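Local coordinates for protein ribulose-1,5-bisphosphate carboxylase/oxygenase large subunit (Rhodopseudomonas palustris, PDB 3QFW) that is a Rubisco-like protein of the Rubisco large-subunit family, probably binds magnesium, and may have ribulose-bisphosphate carboxylase activity, though its own reaction is uncertain, at residues Pro80-Leu83 with Leu84-Phe88; Pro266-Gly270 with Arg271-Leu275. All coordinates share one frame; numbering follows the deposited sequence.

Contact 1. Residues Pro80-Leu83 with Leu84-Phe88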
ATOM      1  N   PRO B  80       8.898  -5.231   7.829  1.00 32.98           N
ATOM      2  CA  PRO B  80       8.238  -5.434   6.529  1.00 29.96           C
ATOM      3  C   PRO B  80       8.104  -4.153   5.714  1.00 28.56           C
ATOM      4  O   PRO B  80       8.507  -4.114   4.549  1.00 25.30           O
ATOM      5  CB  PRO B  80       6.864  -5.984   6.916  1.00 29.20           C
ATOM      6  CG  PRO B  80       7.095  -6.669   8.210  1.00 31.19           C
ATOM      7  CD  PRO B  80       8.121  -5.824   8.929  1.00 30.14           C
ATOM      8  N   GLY B  81       7.553  -3.116   6.328  1.00 27.60           N
ATOM      9  CA  GLY B  81       7.400  -1.829   5.663  1.00 27.84           C
ATOM     10  C   GLY B  81       8.714  -1.266   5.140  1.00 25.48           C
ATOM     11  O   GLY B  81       8.810  -0.855   3.983  1.00 26.53           O
ATOM     12  N   GLN B  82       9.730  -1.248   5.994  1.00 24.86           N
ATOM     13  CA  GLN B  82      11.038  -0.714   5.619  1.00 25.20           C
ATOM     14  C   GLN B  82      11.712  -1.536   4.533  1.00 28.09           C
ATOM     15  O   GLN B  82      12.397  -0.993   3.663  1.00 29.33           O
ATOM     16  CB  GLN B  82      11.948  -0.595   6.841  1.00 27.28           C
ATOM     17  CG  GLN B  82      13.356  -0.071   6.538  1.00 29.67           C
ATOM     18  CD  GLN B  82      13.384   1.356   5.980  1.00 32.26           C
ATOM     19  OE1 GLN B  82      12.366   2.050   5.941  1.00 31.60           O
ATOM     20  NE2 GLN B  82      14.558   1.788   5.534  1.00 31.46           N
ATOM     21  N   LEU B  83      11.513  -2.851   4.591  1.00 28.04           N
ATOM     22  CA  LEU B  83      12.041  -3.749   3.579  1.00 30.16           C
ATOM     23  C   LEU B  83      11.403  -3.416   2.237  1.00 28.43           C
ATOM     24  O   LEU B  83      12.095  -3.254   1.239  1.00 29.33           O
ATOM     25  CB  LEU B  83      11.797  -5.214   3.960  1.00 26.26           C
ATOM     26  CG  LEU B  83      12.248  -6.222   2.894  1.00 26.96           C
ATOM     27  CD1 LEU B  83      13.730  -6.039   2.589  1.00 29.53           C
ATOM     28  CD2 LEU B  83      11.945  -7.671   3.321  1.00 32.81           C
ATOM     29  N   LEU B  84      10.080  -3.302   2.221  1.00 27.94           N
ATOM     30  CA  LEU B  84       9.382  -2.897   1.014  1.00 30.37           C
ATOM     31  C   LEU B  84       9.894  -1.513   0.558  1.00 28.05           C
ATOM     32  O   LEU B  84      10.202  -1.293  -0.624  1.00 27.84           O
ATOM     33  CB  LEU B  84       7.877  -2.879   1.285  1.00 32.78           C
ATOM     34  CG  LEU B  84       6.911  -3.225   0.154  1.00 41.58           C
ATOM     35  CD1 LEU B  84       7.643  -3.876  -1.004  1.00 38.76           C
ATOM     36  CD2 LEU B  84       5.790  -4.144   0.674  1.00 35.80           C
ATOM     37  N   ASN B  85       9.973  -0.577   1.500  1.00 28.91           N
ATOM     38  CA  ASN B  85      10.518   0.758   1.220  1.00 27.49           C
ATOM     39  C   ASN B  85      11.845   0.697   0.459  1.00 26.66           C
ATOM     40  O   ASN B  85      11.987   1.287  -0.607  1.00 24.53           O
ATOM     41  CB  ASN B  85      10.667   1.547   2.529  1.00 28.41           C
ATOM     42  CG  ASN B  85      10.902   3.040   2.307  1.00 32.30           C
ATOM     43  OD1 ASN B  85      10.512   3.613   1.287  1.00 30.56           O
ATOM     44  ND2 ASN B  85      11.545   3.672   3.276  1.00 31.99           N
ATOM     45  N   MET B  86      12.813  -0.053   0.980  1.00 30.45           N
ATOM     46  CA  MET B  86      14.113  -0.133   0.316  1.00 27.62           C
ATOM     47  C   MET B  86      14.053  -0.926  -1.002  1.00 28.52           C
ATOM     48  O   MET B  86      14.809  -0.642  -1.938  1.00 27.43           O
ATOM     49  CB  MET B  86      15.194  -0.708   1.252  1.00 31.80           C
ATOM     50  CG  MET B  86      15.722   0.259   2.350  1.00 31.35           C
ATOM     51  SD  MET B  86      15.762   2.057   2.004  1.00 27.60           S
ATOM     52  CE  MET B  86      14.274   2.546   2.822  1.00 34.23           C
ATOM     53  N   LEU B  87      13.158  -1.916  -1.081  1.00 28.19           N
ATOM     54  CA  LEU B  87      13.035  -2.688  -2.313  1.00 29.77           C
ATOM     55  C   LEU B  87      12.423  -1.892  -3.452  1.00 28.20           C
ATOM     56  O   LEU B  87      12.882  -1.991  -4.591  1.00 32.01           O
ATOM     57  CB  LEU B  87      12.215  -3.972  -2.102  1.00 26.52           C
ATOM     58  CG  LEU B  87      12.873  -5.031  -1.234  1.00 28.64           C
ATOM     59  CD1 LEU B  87      11.887  -6.158  -0.978  1.00 29.72           C
ATOM     60  CD2 LEU B  87      14.140  -5.554  -1.915  1.00 35.60           C
ATOM     61  N   PHE B  88      11.387  -1.108  -3.156  1.00 30.38           N
ATOM     62  CA  PHE B  88      10.611  -0.498  -4.233  1.00 31.70           C
ATOM     63  C   PHE B  88       9.926   0.828  -3.915  1.00 26.42           C
ATOM     64  O   PHE B  88       9.121   1.301  -4.715  1.00 28.98           O
ATOM     65  CB  PHE B  88       9.539  -1.479  -4.700  1.00 29.38           C
ATOM     66  CG  PHE B  88       9.131  -1.292  -6.131  1.00 30.81           C
ATOM     67  CD1 PHE B  88      10.085  -1.049  -7.113  1.00 31.22           C
ATOM     68  CD2 PHE B  88       7.800  -1.392  -6.498  1.00 27.45           C
ATOM     69  CE1 PHE B  88       9.715  -0.888  -8.437  1.00 34.32           C
ATOM     70  CE2 PHE B  88       7.418  -1.237  -7.824  1.00 32.93           C
ATOM     71  CZ  PHE B  88       8.373  -0.986  -8.794  1.00 34.20           C
TER

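Contact 2. Residues Pro266-Gly270 with Arg271-Leu275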
ATOM      1  N   PRO B 266       3.769 -13.062  -8.253  1.00 26.82           N
ATOM      2  CA  PRO B 266       4.283 -14.241  -7.549  1.00 27.00           C
ATOM      3  C   PRO B 266       5.180 -13.847  -6.379  1.00 27.34           C
ATOM      4  O   PRO B 266       5.099 -14.443  -5.311  1.00 25.21           O
ATOM      5  CB  PRO B 266       5.062 -15.002  -8.638  1.00 26.82           C
ATOM      6  CG  PRO B 266       4.410 -14.577  -9.926  1.00 27.43           C
ATOM      7  CD  PRO B 266       4.037 -13.108  -9.701  1.00 25.90           C
ATOM      8  N   LEU B 267       6.009 -12.822  -6.568  1.00 24.77           N
ATOM      9  CA  LEU B 267       6.895 -12.378  -5.509  1.00 25.52           C
ATOM     10  C   LEU B 267       6.097 -11.838  -4.316  1.00 24.94           C
ATOM     11  O   LEU B 267       6.391 -12.165  -3.162  1.00 25.25           O
ATOM     12  CB  LEU B 267       7.827 -11.286  -6.047  1.00 23.47           C
ATOM     13  CG  LEU B 267       8.514 -10.443  -4.975  1.00 28.24           C
ATOM     14  CD1 LEU B 267       9.479 -11.289  -4.156  1.00 27.05           C
ATOM     15  CD2 LEU B 267       9.244  -9.249  -5.598  1.00 27.29           C
ATOM     16  N   LEU B 268       5.094 -11.010  -4.602  1.00 23.70           N
ATOM     17  CA  LEU B 268       4.341 -10.330  -3.551  1.00 25.39           C
ATOM     18  C   LEU B 268       3.328 -11.226  -2.833  1.00 23.40           C
ATOM     19  O   LEU B 268       3.409 -11.418  -1.622  1.00 24.15           O
ATOM     20  CB  LEU B 268       3.639  -9.085  -4.111  1.00 24.97           C
ATOM     21  CG  LEU B 268       2.907  -8.229  -3.076  1.00 23.25           C
ATOM     22  CD1 LEU B 268       3.862  -7.798  -1.980  1.00 25.60           C
ATOM     23  CD2 LEU B 268       2.261  -7.008  -3.750  1.00 29.25           C
ATOM     24  N   LEU B 269       2.375 -11.762  -3.586  1.00 26.54           N
ATOM     25  CA  LEU B 269       1.302 -12.580  -3.019  1.00 25.48           C
ATOM     26  C   LEU B 269       1.796 -13.955  -2.589  1.00 27.06           C
ATOM     27  O   LEU B 269       1.263 -14.564  -1.654  1.00 27.71           O
ATOM     28  CB  LEU B 269       0.199 -12.772  -4.052  1.00 26.10           C
ATOM     29  CG  LEU B 269      -0.391 -11.511  -4.681  1.00 27.44           C
ATOM     30  CD1 LEU B 269      -1.615 -11.909  -5.481  1.00 24.80           C
ATOM     31  CD2 LEU B 269      -0.756 -10.487  -3.624  1.00 26.67           C
ATOM     32  N   GLY B 270       2.800 -14.455  -3.297  1.00 26.91           N
ATOM     33  CA  GLY B 270       3.381 -15.741  -2.984  1.00 27.05           C
ATOM     34  C   GLY B 270       4.456 -15.641  -1.923  1.00 29.49           C
ATOM     35  O   GLY B 270       4.236 -16.003  -0.771  1.00 32.16           O
ATOM     36  N   ARG B 271       5.624 -15.141  -2.311  1.00 25.47           N
ATOM     37  CA  ARG B 271       6.791 -15.208  -1.444  1.00 26.82           C
ATOM     38  C   ARG B 271       6.687 -14.259  -0.259  1.00 28.01           C
ATOM     39  O   ARG B 271       6.781 -14.679   0.894  1.00 27.44           O
ATOM     40  CB  ARG B 271       8.073 -14.937  -2.247  1.00 27.30           C
ATOM     41  CG  ARG B 271       9.325 -14.753  -1.391  1.00 28.39           C
ATOM     42  CD  ARG B 271      10.595 -14.871  -2.219  1.00 29.72           C
ATOM     43  NE  ARG B 271      10.884 -16.278  -2.512  1.00 29.31           N
ATOM     44  CZ  ARG B 271      11.958 -16.705  -3.165  1.00 33.08           C
ATOM     45  NH1 ARG B 271      12.857 -15.834  -3.608  1.00 31.81           N
ATOM     46  NH2 ARG B 271      12.144 -18.008  -3.367  1.00 29.78           N
ATOM     47  N   LEU B 272       6.475 -12.976  -0.537  1.00 26.23           N
ATOM     48  CA  LEU B 272       6.506 -11.985   0.530  1.00 25.89           C
ATOM     49  C   LEU B 272       5.356 -12.154   1.516  1.00 23.93           C
ATOM     50  O   LEU B 272       5.565 -12.073   2.723  1.00 26.75           O
ATOM     51  CB  LEU B 272       6.539 -10.568  -0.041  1.00 26.55           C
ATOM     52  CG  LEU B 272       7.823 -10.211  -0.805  1.00 29.40           C
ATOM     53  CD1 LEU B 272       7.769  -8.768  -1.295  1.00 26.31           C
ATOM     54  CD2 LEU B 272       9.073 -10.437   0.046  1.00 27.49           C
ATOM     55  N   PHE B 273       4.143 -12.354   1.007  1.00 25.31           N
ATOM     56  CA  PHE B 273       2.996 -12.593   1.883  1.00 25.26           C
ATOM     57  C   PHE B 273       3.259 -13.799   2.809  1.00 28.66           C
ATOM     58  O   PHE B 273       3.044 -13.720   4.024  1.00 25.34           O
ATOM     59  CB  PHE B 273       1.715 -12.802   1.062  1.00 26.90           C
ATOM     60  CG  PHE B 273       1.004 -11.514   0.668  1.00 23.83           C
ATOM     61  CD1 PHE B 273       1.639 -10.271   0.763  1.00 25.02           C
ATOM     62  CD2 PHE B 273      -0.297 -11.551   0.191  1.00 24.40           C
ATOM     63  CE1 PHE B 273       0.968  -9.105   0.397  1.00 27.10           C
ATOM     64  CE2 PHE B 273      -0.976 -10.388  -0.158  1.00 24.71           C
ATOM     65  CZ  PHE B 273      -0.338  -9.169  -0.065  1.00 29.46           C
ATOM     66  N   ARG B 274       3.738 -14.898   2.220  1.00 24.10           N
ATOM     67  CA  ARG B 274       4.155 -16.096   2.962  1.00 27.68           C
ATOM     68  C   ARG B 274       5.223 -15.776   4.021  1.00 27.12           C
ATOM     69  O   ARG B 274       5.091 -16.152   5.189  1.00 26.54           O
ATOM     70  CB  ARG B 274       4.698 -17.132   1.977  1.00 22.28           C
ATOM     71  CG  ARG B 274       5.347 -18.385   2.622  1.00 26.50           C
ATOM     72  CD  ARG B 274       6.013 -19.237   1.559  1.00 27.73           C
ATOM     73  NE  ARG B 274       6.568 -20.494   2.086  1.00 26.26           N
ATOM     74  CZ  ARG B 274       7.212 -21.375   1.335  1.00 28.76           C
ATOM     75  NH1 ARG B 274       7.367 -21.133   0.038  1.00 29.19           N
ATOM     76  NH2 ARG B 274       7.701 -22.491   1.872  1.00 26.32           N
ATOM     77  N   LEU B 275       6.274 -15.075   3.601  1.00 26.01           N
ATOM     78  CA  LEU B 275       7.341 -14.656   4.502  1.00 26.44           C
ATOM     79  C   LEU B 275       6.765 -13.934   5.725  1.00 29.58           C
ATOM     80  O   LEU B 275       7.162 -14.189   6.862  1.00 29.11           O
ATOM     81  CB  LEU B 275       8.310 -13.712   3.758  1.00 29.87           C
ATOM     82  CG  LEU B 275       9.503 -13.138   4.525  1.00 27.82           C
ATOM     83  CD1 LEU B 275      10.526 -14.228   4.820  1.00 25.54           C
ATOM     84  CD2 LEU B 275      10.178 -12.006   3.761  1.00 28.07           C
TER

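Contact 1. Residues Pro80-Leu83 with Leu84-Phe88
Helix 80-88, a short buried alpha-helix of the N-terminal region of this Rubisco-like protein, brings Q82 against N85 and L83 against L87 at neighbouring turns. Four successive i to i+4 backbone bonds carry the chain from P80-L83 into L84-L87: P80 O accepts from L84 N at 2.9 Å, G81 O from N85 N at 2.8 Å, and Q82 O and L83 O continue the series to the amides of M86 and L87.

On the polar side, the two amide groups meet three residues apart. N85 ND2 donates to Q82 OE1 over 3.2 Å in an almost straight bond, with an N-H...O angle of 176°. The acceptor lies in the amide plane of N85, whereas the donor sits 39° out of the carbonyl plane of Q82, and the two amide planes are 73° apart. The Q82 chain leaves the backbone with CG anti to N and then bends at chi2, which swings its amide back over the next turn. The same two side chains reach the second subunit: Q82 NE2 donates to T75 O of its own chain and to G168 O of the second subunit, and N85 ND2 also to H167 O of the second subunit, so each nitrogen has one acceptor in its own chain and one across the dimer interface.

The apolar side is made by two leucines. L83 CG lies 3.9 Å from L87 CD1, the side chains slanting across one another, and L87 CG rests 3.1 Å from L83 O.

Both leucines pack on I8 of strand 8-15, and L83 also touches F112 of helix 106-112. P80 and L84 face V236 of helix 236-243, so the helix packs against the antiparallel sheet, helices 106-112 and 236-243, and the second subunit.

Contact 2. Residues Pro266-Gly270 with Arg271-Leu275
The backbone of P266-G270 runs into R271-L275 through a wider, pi-type turn, and the two short helical axes are inclined by 26°. Three bonds span five residues: R271 N to P266 O at 3.1 Å, L272 N to L267 O at 2.7 Å and F273 N to L268 O at 2.9 Å. Four-residue spacing then returns with R274 N to G270 O, where the donor stands above the carbonyl plane. L269 O, skipped by this series, is hydrogen-bonded to T281 OG1 of strand 280-284.

F273 lies beside L269, the two side chains pointing the same way. Its ring is placed with CG anti to the carbonyl carbon (chi1 -85°), and L269 CA lies over one face, 4.1 Å from the ring centroid in a CH-pi contact. The L269 side chain lies alongside, its CD2 3.5 Å from F273 CE2. From the neighbouring position L268 CD1 reaches both F273 CE1 and L272 CD1, crossing the L272 side chain at about a right angle. L267 CD1 packs on L272 CG at 3.9 Å.

R274 extends away from this cluster, its guanidinium bonded to the carbonyls of A303, D306, L311 and N312, while R271 NH1 bonds to V102 O. The helix links strands 250-253 and 280-284 in a beta-alpha-beta unit: P266 and L269 lean on helix 294-305, F273 meets helix 231-234, and L275 packs against helix 106-112.

Overall arrangement
From the N terminus, the chain first passes through the antiparallel sheet containing strands 8-15 and 64-71, then forms contact 1 within helix 80-88. Contact 2 follows much later, within helix 265-276 of the TIM-barrel catalytic domain. Each is local to one helix and closes no long loop, and they lie in series without nesting or crossing. Their centres are about 14 Å apart, with nearest atoms about 5 Å apart and no touch between them. Helix 106-112, between them in sequence, packs on both, thereby connecting the N-terminal region with the barrel. Contact 1 additionally meets the second subunit, which contact 2 does not touch.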